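Local structure of GNA33 (Neisseria gonorrhoeae FA 1090, 2G5D) at residues A70-K73 with N74-G77; Q76-Q79 with D80-A83; Q410-P413 with N414-P418. The protein probably cleaves the glycosidic bond between N-acetylmuramic acid and N-acetylglucosamine in peptidoglycan, as a lytic transglycosylase that leaves a 1,6-anhydro bond in the N-acetylmuramic acid. All coordinates share one frame; numbering follows the deposited sequence.

Contact 1: A70-K73 with N74-G77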
loop_
_atom_site.group_PDB
_atom_site.type_symbol
_atom_site.label_atom_id
_atom_site.label_comp_id
_atom_site.label_asym_id
_atom_site.label_seq_id
_atom_site.Cartn_x
_atom_site.Cartn_y
_atom_site.Cartn_z
ATOM N N ALA A 70 5.708 16.339 3.532
ATOM C CA ALA A 70 6.724 16.552 2.474
ATOM C C ALA A 70 6.060 16.740 1.102
ATOM O O ALA A 70 6.537 17.513 0.260
ATOM C CB ALA A 70 7.740 15.403 2.425
ATOM N N ASN A 71 4.956 16.038 0.883
ATOM C CA ASN A 71 4.116 16.239 -0.317
ATOM C C ASN A 71 2.779 16.959 -0.032
ATOM O O ASN A 71 2.326 17.792 -0.828
ATOM C CB ASN A 71 3.831 14.896 -1.018
ATOM C CG ASN A 71 5.031 14.362 -1.822
ATOM O OD1 ASN A 71 6.092 14.989 -1.901
ATOM N ND2 ASN A 71 4.851 13.197 -2.427
ATOM N N LEU A 72 2.132 16.623 1.082
ATOM C CA LEU A 72 0.799 17.142 1.377
ATOM C C LEU A 72 0.805 18.661 1.530
ATOM O O LEU A 72 -0.190 19.324 1.224
ATOM C CB LEU A 72 0.243 16.488 2.647
ATOM C CG LEU A 72 -1.222 16.065 2.852
ATOM C CD1 LEU A 72 -1.642 16.362 4.291
ATOM C CD2 LEU A 72 -2.213 16.630 1.848
ATOM N N LYS A 73 1.938 19.212 1.982
ATOM C CA LYS A 73 2.078 20.655 2.208
ATOM C C LYS A 73 1.834 21.495 0.952
ATOM O O LYS A 73 1.548 22.702 1.045
ATOM C CB LYS A 73 3.455 20.988 2.801
ATOM C CG LYS A 73 4.562 21.198 1.751
ATOM C CD LYS A 73 5.857 21.564 2.359
ATOM C CE LYS A 73 6.810 20.399 2.361
ATOM N NZ LYS A 73 8.238 20.865 2.354
ATOM N N ASN A 74 1.971 20.849 -0.213
ATOM C CA ASN A 74 1.832 21.495 -1.514
ATOM C C ASN A 74 0.407 21.487 -2.060
ATOM O O ASN A 74 0.125 22.123 -3.089
ATOM C CB ASN A 74 2.782 20.853 -2.527
ATOM C CG ASN A 74 4.243 21.081 -2.187
ATOM O OD1 ASN A 74 4.642 22.186 -1.813
ATOM N ND2 ASN A 74 5.054 20.036 -2.333
ATOM N N ARG A 75 -0.482 20.775 -1.376
ATOM C CA ARG A 75 -1.880 20.691 -1.779
ATOM C C ARG A 75 -2.683 21.819 -1.169
ATOM O O ARG A 75 -2.598 22.076 0.030
ATOM C CB ARG A 75 -2.488 19.351 -1.379
ATOM C CG ARG A 75 -2.416 18.309 -2.483
ATOM C CD ARG A 75 -3.532 17.281 -2.343
ATOM N NE ARG A 75 -3.012 15.980 -1.922
ATOM C CZ ARG A 75 -3.654 15.106 -1.148
ATOM N NH1 ARG A 75 -4.868 15.360 -0.652
ATOM N NH2 ARG A 75 -3.054 13.961 -0.852
ATOM N N GLN A 76 -3.475 22.481 -2.008
ATOM C CA GLN A 76 -4.292 23.611 -1.576
ATOM C C GLN A 76 -5.107 23.323 -0.311
ATOM O O GLN A 76 -5.862 22.349 -0.235
ATOM C CB GLN A 76 -5.185 24.102 -2.717
ATOM C CG GLN A 76 -5.941 25.435 -2.472
ATOM C CD GLN A 76 -5.107 26.531 -1.806
ATOM O OE1 GLN A 76 -3.984 26.837 -2.229
ATOM N NE2 GLN A 76 -5.674 27.147 -0.772
ATOM N N GLY A 77 -4.929 24.185 0.684
ATOM C CA GLY A 77 -5.679 24.088 1.928
ATOM C C GLY A 77 -4.963 23.350 3.051
ATOM O O GLY A 77 -5.464 23.314 4.184
#

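Contact 2: Q76-Q79 with D80-A83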
loop_
_atom_site.group_PDB
_atom_site.type_symbol
_atom_site.label_atom_id
_atom_site.label_comp_id
_atom_site.label_asym_id
_atom_site.label_seq_id
_atom_site.Cartn_x
_atom_site.Cartn_y
_atom_site.Cartn_z
ATOM N N GLN A 76 -3.475 22.481 -2.008
ATOM C CA GLN A 76 -4.292 23.611 -1.576
ATOM C C GLN A 76 -5.107 23.323 -0.311
ATOM O O GLN A 76 -5.862 22.349 -0.235
ATOM C CB GLN A 76 -5.185 24.102 -2.717
ATOM C CG GLN A 76 -5.941 25.435 -2.472
ATOM C CD GLN A 76 -5.107 26.531 -1.806
ATOM O OE1 GLN A 76 -3.984 26.837 -2.229
ATOM N NE2 GLN A 76 -5.674 27.147 -0.772
ATOM N N GLY A 77 -4.929 24.185 0.684
ATOM C CA GLY A 77 -5.679 24.088 1.928
ATOM C C GLY A 77 -4.963 23.350 3.051
ATOM O O GLY A 77 -5.464 23.314 4.184
ATOM N N TRP A 78 -3.783 22.793 2.750
ATOM C CA TRP A 78 -2.998 22.025 3.723
ATOM C C TRP A 78 -1.686 22.716 4.117
ATOM O O TRP A 78 -0.977 22.225 4.979
ATOM C CB TRP A 78 -2.692 20.596 3.199
ATOM C CG TRP A 78 -3.890 19.645 3.131
ATOM C CD1 TRP A 78 -4.709 19.443 2.050
ATOM C CD2 TRP A 78 -4.364 18.754 4.167
ATOM N NE1 TRP A 78 -5.653 18.499 2.342
ATOM C CE2 TRP A 78 -5.479 18.062 3.632
ATOM C CE3 TRP A 78 -3.957 18.481 5.495
ATOM C CZ2 TRP A 78 -6.203 17.121 4.366
ATOM C CZ3 TRP A 78 -4.666 17.525 6.221
ATOM C CH2 TRP A 78 -5.783 16.867 5.661
ATOM N N GLN A 79 -1.387 23.862 3.509
ATOM C CA GLN A 79 -0.114 24.558 3.701
ATOM C C GLN A 79 0.125 24.976 5.148
ATOM O O GLN A 79 1.201 24.738 5.695
ATOM C CB GLN A 79 -0.020 25.816 2.811
ATOM C CG GLN A 79 -0.217 25.589 1.310
ATOM C CD GLN A 79 -1.644 25.877 0.832
ATOM O OE1 GLN A 79 -2.627 25.618 1.534
ATOM N NE2 GLN A 79 -1.753 26.412 -0.373
ATOM N N ASP A 80 -0.871 25.641 5.734
ATOM C CA ASP A 80 -0.828 26.108 7.123
ATOM C C ASP A 80 -0.712 24.992 8.184
ATOM O O ASP A 80 0.136 25.089 9.086
ATOM C CB ASP A 80 -2.034 27.018 7.417
ATOM C CG ASP A 80 -1.804 28.443 6.984
ATOM O OD1 ASP A 80 -2.773 29.231 7.051
ATOM O OD2 ASP A 80 -0.655 28.788 6.587
ATOM N N VAL A 81 -1.542 23.952 8.087
ATOM C CA VAL A 81 -1.399 22.799 9.008
ATOM C C VAL A 81 -0.032 22.109 8.875
ATOM O O VAL A 81 0.600 21.758 9.876
ATOM C CB VAL A 81 -2.594 21.774 8.965
ATOM C CG1 VAL A 81 -3.893 22.412 9.531
ATOM C CG2 VAL A 81 -2.804 21.171 7.541
ATOM N N CYS A 82 0.438 21.930 7.643
ATOM C CA CYS A 82 1.770 21.334 7.435
ATOM C C CYS A 82 2.928 22.187 7.968
ATOM O O CYS A 82 3.854 21.659 8.590
ATOM C CB CYS A 82 1.966 20.931 5.978
ATOM S SG CYS A 82 1.127 19.374 5.603
ATOM N N ALA A 83 2.873 23.500 7.731
ATOM C CA ALA A 83 3.852 24.413 8.312
ATOM C C ALA A 83 3.804 24.347 9.843
ATOM O O ALA A 83 4.843 24.233 10.506
ATOM C CB ALA A 83 3.625 25.847 7.821
HETATM O O HOH W 1 -3.974 24.292 6.351
HETATM O O HOH W 2 -3.464 26.415 4.086
#

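Contact 3: Q410-P413 with N414-P418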
loop_
_atom_site.group_PDB
_atom_site.type_symbol
_atom_site.label_atom_id
_atom_site.label_comp_id
_atom_site.label_asym_id
_atom_site.label_seq_id
_atom_site.Cartn_x
_atom_site.Cartn_y
_atom_site.Cartn_z
ATOM N N GLN A 410 -12.616 11.176 10.135
ATOM C CA GLN A 410 -11.623 11.872 9.327
ATOM C C GLN A 410 -11.404 13.288 9.893
ATOM O O GLN A 410 -12.381 14.011 10.098
ATOM C CB GLN A 410 -12.161 11.939 7.888
ATOM C CG GLN A 410 -11.237 12.630 6.908
ATOM C CD GLN A 410 -11.713 12.544 5.464
ATOM O OE1 GLN A 410 -10.900 12.599 4.557
ATOM N NE2 GLN A 410 -13.035 12.440 5.243
ATOM N N LEU A 411 -10.135 13.671 10.153
ATOM C CA LEU A 411 -9.770 15.034 10.641
ATOM C C LEU A 411 -9.255 15.875 9.475
ATOM O O LEU A 411 -8.403 15.438 8.716
ATOM C CB LEU A 411 -8.749 14.990 11.819
ATOM C CG LEU A 411 -9.299 14.601 13.216
ATOM C CD1 LEU A 411 -9.878 13.206 13.191
ATOM C CD2 LEU A 411 -8.225 14.693 14.332
ATOM N N LEU A 412 -9.827 17.058 9.307
ATOM C CA LEU A 412 -9.471 17.938 8.200
ATOM C C LEU A 412 -9.231 19.320 8.777
ATOM O O LEU A 412 -9.891 19.703 9.773
ATOM C CB LEU A 412 -10.625 18.000 7.161
ATOM C CG LEU A 412 -10.913 16.700 6.408
ATOM C CD1 LEU A 412 -12.246 16.796 5.647
ATOM C CD2 LEU A 412 -9.738 16.331 5.468
ATOM N N PRO A 413 -8.305 20.082 8.160
ATOM C CA PRO A 413 -8.073 21.468 8.607
ATOM C C PRO A 413 -9.401 22.223 8.757
ATOM O O PRO A 413 -10.240 22.168 7.839
ATOM C CB PRO A 413 -7.229 22.051 7.475
ATOM C CG PRO A 413 -6.495 20.855 6.931
ATOM C CD PRO A 413 -7.458 19.725 7.004
ATOM N N ASN A 414 -9.603 22.886 9.902
ATOM C CA ASN A 414 -10.849 23.634 10.158
ATOM C C ASN A 414 -11.290 24.420 8.934
ATOM O O ASN A 414 -10.508 25.208 8.399
ATOM C CB ASN A 414 -10.654 24.646 11.279
ATOM C CG ASN A 414 -10.243 24.025 12.580
ATOM O OD1 ASN A 414 -10.592 22.894 12.884
ATOM N ND2 ASN A 414 -9.531 24.791 13.387
ATOM N N GLY A 415 -12.536 24.218 8.499
ATOM C CA GLY A 415 -13.046 24.891 7.311
ATOM C C GLY A 415 -13.089 24.018 6.075
ATOM O O GLY A 415 -13.937 24.198 5.215
ATOM N N MET A 416 -12.171 23.061 5.981
ATOM C CA MET A 416 -12.153 22.146 4.849
ATOM C C MET A 416 -13.169 21.013 5.059
ATOM O O MET A 416 -13.157 20.319 6.081
ATOM C CB MET A 416 -10.744 21.597 4.618
ATOM C CG MET A 416 -10.641 20.579 3.491
ATOM S SD MET A 416 -9.109 19.621 3.509
ATOM C CE MET A 416 -7.905 20.891 3.144
ATOM N N LYS A 417 -14.048 20.838 4.085
ATOM C CA LYS A 417 -15.072 19.818 4.177
ATOM C C LYS A 417 -14.585 18.529 3.537
ATOM O O LYS A 417 -13.747 18.558 2.638
ATOM C CB LYS A 417 -16.397 20.314 3.565
ATOM C CG LYS A 417 -17.111 21.326 4.478
ATOM C CD LYS A 417 -18.586 21.430 4.202
ATOM C CE LYS A 417 -18.915 22.709 3.466
ATOM N NZ LYS A 417 -18.761 23.856 4.381
ATOM N N PRO A 418 -15.092 17.384 4.012
ATOM C CA PRO A 418 -14.839 16.152 3.307
ATOM C C PRO A 418 -15.615 16.173 1.983
ATOM O O PRO A 418 -16.534 16.975 1.787
ATOM C CB PRO A 418 -15.371 15.095 4.262
ATOM C CG PRO A 418 -16.409 15.790 5.044
ATOM C CD PRO A 418 -15.961 17.183 5.185
HETATM O O HOH W 3 -12.766 20.297 8.640
#

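Contact 1: A70-K73 with N74-G77
L72 lays its CD2 methyl on the guanidinium group of R75, three residues further along the chain. The methyl stands 3.7 Å from R75 CZ and sits over the centre of the planar group, at almost the same distance from each of its three nitrogens, so the packing is onto a face, with the N-H groups directed outward in the plane of the group. R75 reaches this place because its chain bends at chi3 (-109°), which swings the flat end back beneath the leucine instead of letting the arm run straight out. A second contact involves K73 and N74, whose side chains lie next to each other and point the same way; here K73 CG comes to 3.7 Å from N74 OD1.

The backbone beneath these side chains is a type I beta turn from L72 to R75, which carries the chain off the end of helix 58-72 into the loop that leads to helix 79-86. Its closing bond runs from R75 N to L72 O at 3.0 Å, with an N-H...O angle of 162°. One residue earlier, N74 N donates to N71 O at 3.1 Å, so two successive i to i+3 bonds wind the chain tightly at this point. The closing bond also brings R75 CB to 3.5 Å from L72 O, which sets the root of the arginine beside the leucine.

Further out, the polar ends of N71 and R75 have partners outside this turn. N71 ND2 donates to L330 O, R75 NH2 makes a weak hydrogen bond to L349 O, and R75 also touches L330 and T348. L72 in turn packs on W78.

Contact 2: Q76-Q79 with D80-A83
Q79 OE1 is gripped twice, by the backbone N of G77 at 2.8 Å and by water 2, which donates to it at the same distance. The G77 bond is bent, with an N-H...O angle of 138°, and its donor stands above the carbonyl plane of the amide. This is the start of helix 79-86, where the side chain of Q79 folds back over the residues that lead into the helix; its chain bends at chi2 (97°), which turns the amide toward Q76 and G77. The other end of the same amide is used too: Q79 NE2 donates to Q76 OE1 at 2.9 Å, with the acceptor close to the amide plane of Q79. Bonds at both its oxygen and its nitrogen limit rotation of this amide.

Two waters serve N-H groups of the first turn. Water 1 donates to G77 O and accepts from V81 N, while water 2, besides donating to Q79 OE1, accepts from D80 N. The regular helical pattern takes over with C82 N to W78 O and A83 N to Q79 O, the latter 2.9 Å long and nearly straight at 163°.

On the buried side, W78 and V81 meet through W78 CE3 and V81 CG2, 3.6 Å apart. The side chains cross at a slant, and CG2 occupies the position between the backbone N and the carbonyl carbon of V81, which directs it back to the tryptophan. F65 of helix 58-72 and F103 touch both residues. C82 is bound to that helix by its disulfide with C69, and D80 OD2 forms a salt bridge with R23. C82 SG also lies 3.6 Å from W78 O, the carbonyl that its own backbone N engages.

Contact 3: Q410-P413 with N414-P418
The thioether of M416 runs beside the ring of P413, both side chains pointing the same way. CG of M416 stands anti to its backbone N (chi1 177°) and chi2 is also extended, which carries the sulfur out to P413 CD at 3.9 Å; the bend at chi3 (-67°) then turns the methyl CE along the ring, 4.0 Å from P413 CG. The same sulfur touches L412 CD2 at 3.9 Å, but here the two side chains cross at about a right angle.

L412 divides its branches between two partners. With CD2 on the methionine, CD1 turns to P418, where it comes within 3.3 Å of the backbone N and 3.8 Å of ring atom CD. Next to it Q410, extended from CB to its amide, crosses P418 at a slant and brings NE2 to 3.7 Å from P418 CB.

These residues meet because strand 403-413, which pairs antiparallel with 103-110 and 352-358, ends in a type II beta turn from P413 to M416. Q410-L412 belong to the 3D domain, a family of the double-psi beta-barrel clan, so the turn probably closes the end of a barrel strand. The residues beyond it fold back over the strand's end. M416 N closes the turn by donating to P413 O at 2.8 Å, in the carbonyl plane and with an N-H...O angle of 159°. G415 takes the third position with a positive phi, a backbone conformation in which a CB would run into the carbonyl oxygen of N414. Water 3 lies between P413 O and M416 O, within hydrogen-bonding distance of both.

N414 turns its amide away from the turn, OD1 bonding the hydroxyl of T104 and ND2 the backbone carbonyls of R101 and G26. Q410 OE1 accepts from T348 N, and W78 packs on L412, P413 and M416.

Contacts 1 and 2 form one continuous run of chain, sharing Q76 and G77, with centres about 6 Å apart; they join the ends of helices 58-72 and 79-86. Between them L72 CD1 packs 3.4 Å from W78 CE3, and K73 CB lies 3.5 Å from C82 CB. Contact 3 comes much later in the sequence, yet its centre is only about 12 Å from that of contact 2 and about 14 Å from that of contact 1. W78 makes the junction: its NE1 is 3.4 Å from M416 CE and its CH2 3.6 Å from P413 CD. G77 O, shared by contacts 1 and 2, lies 3.6 Å from M416 CE, and V81 CG2 adds packing on P413 CG at 3.8 Å.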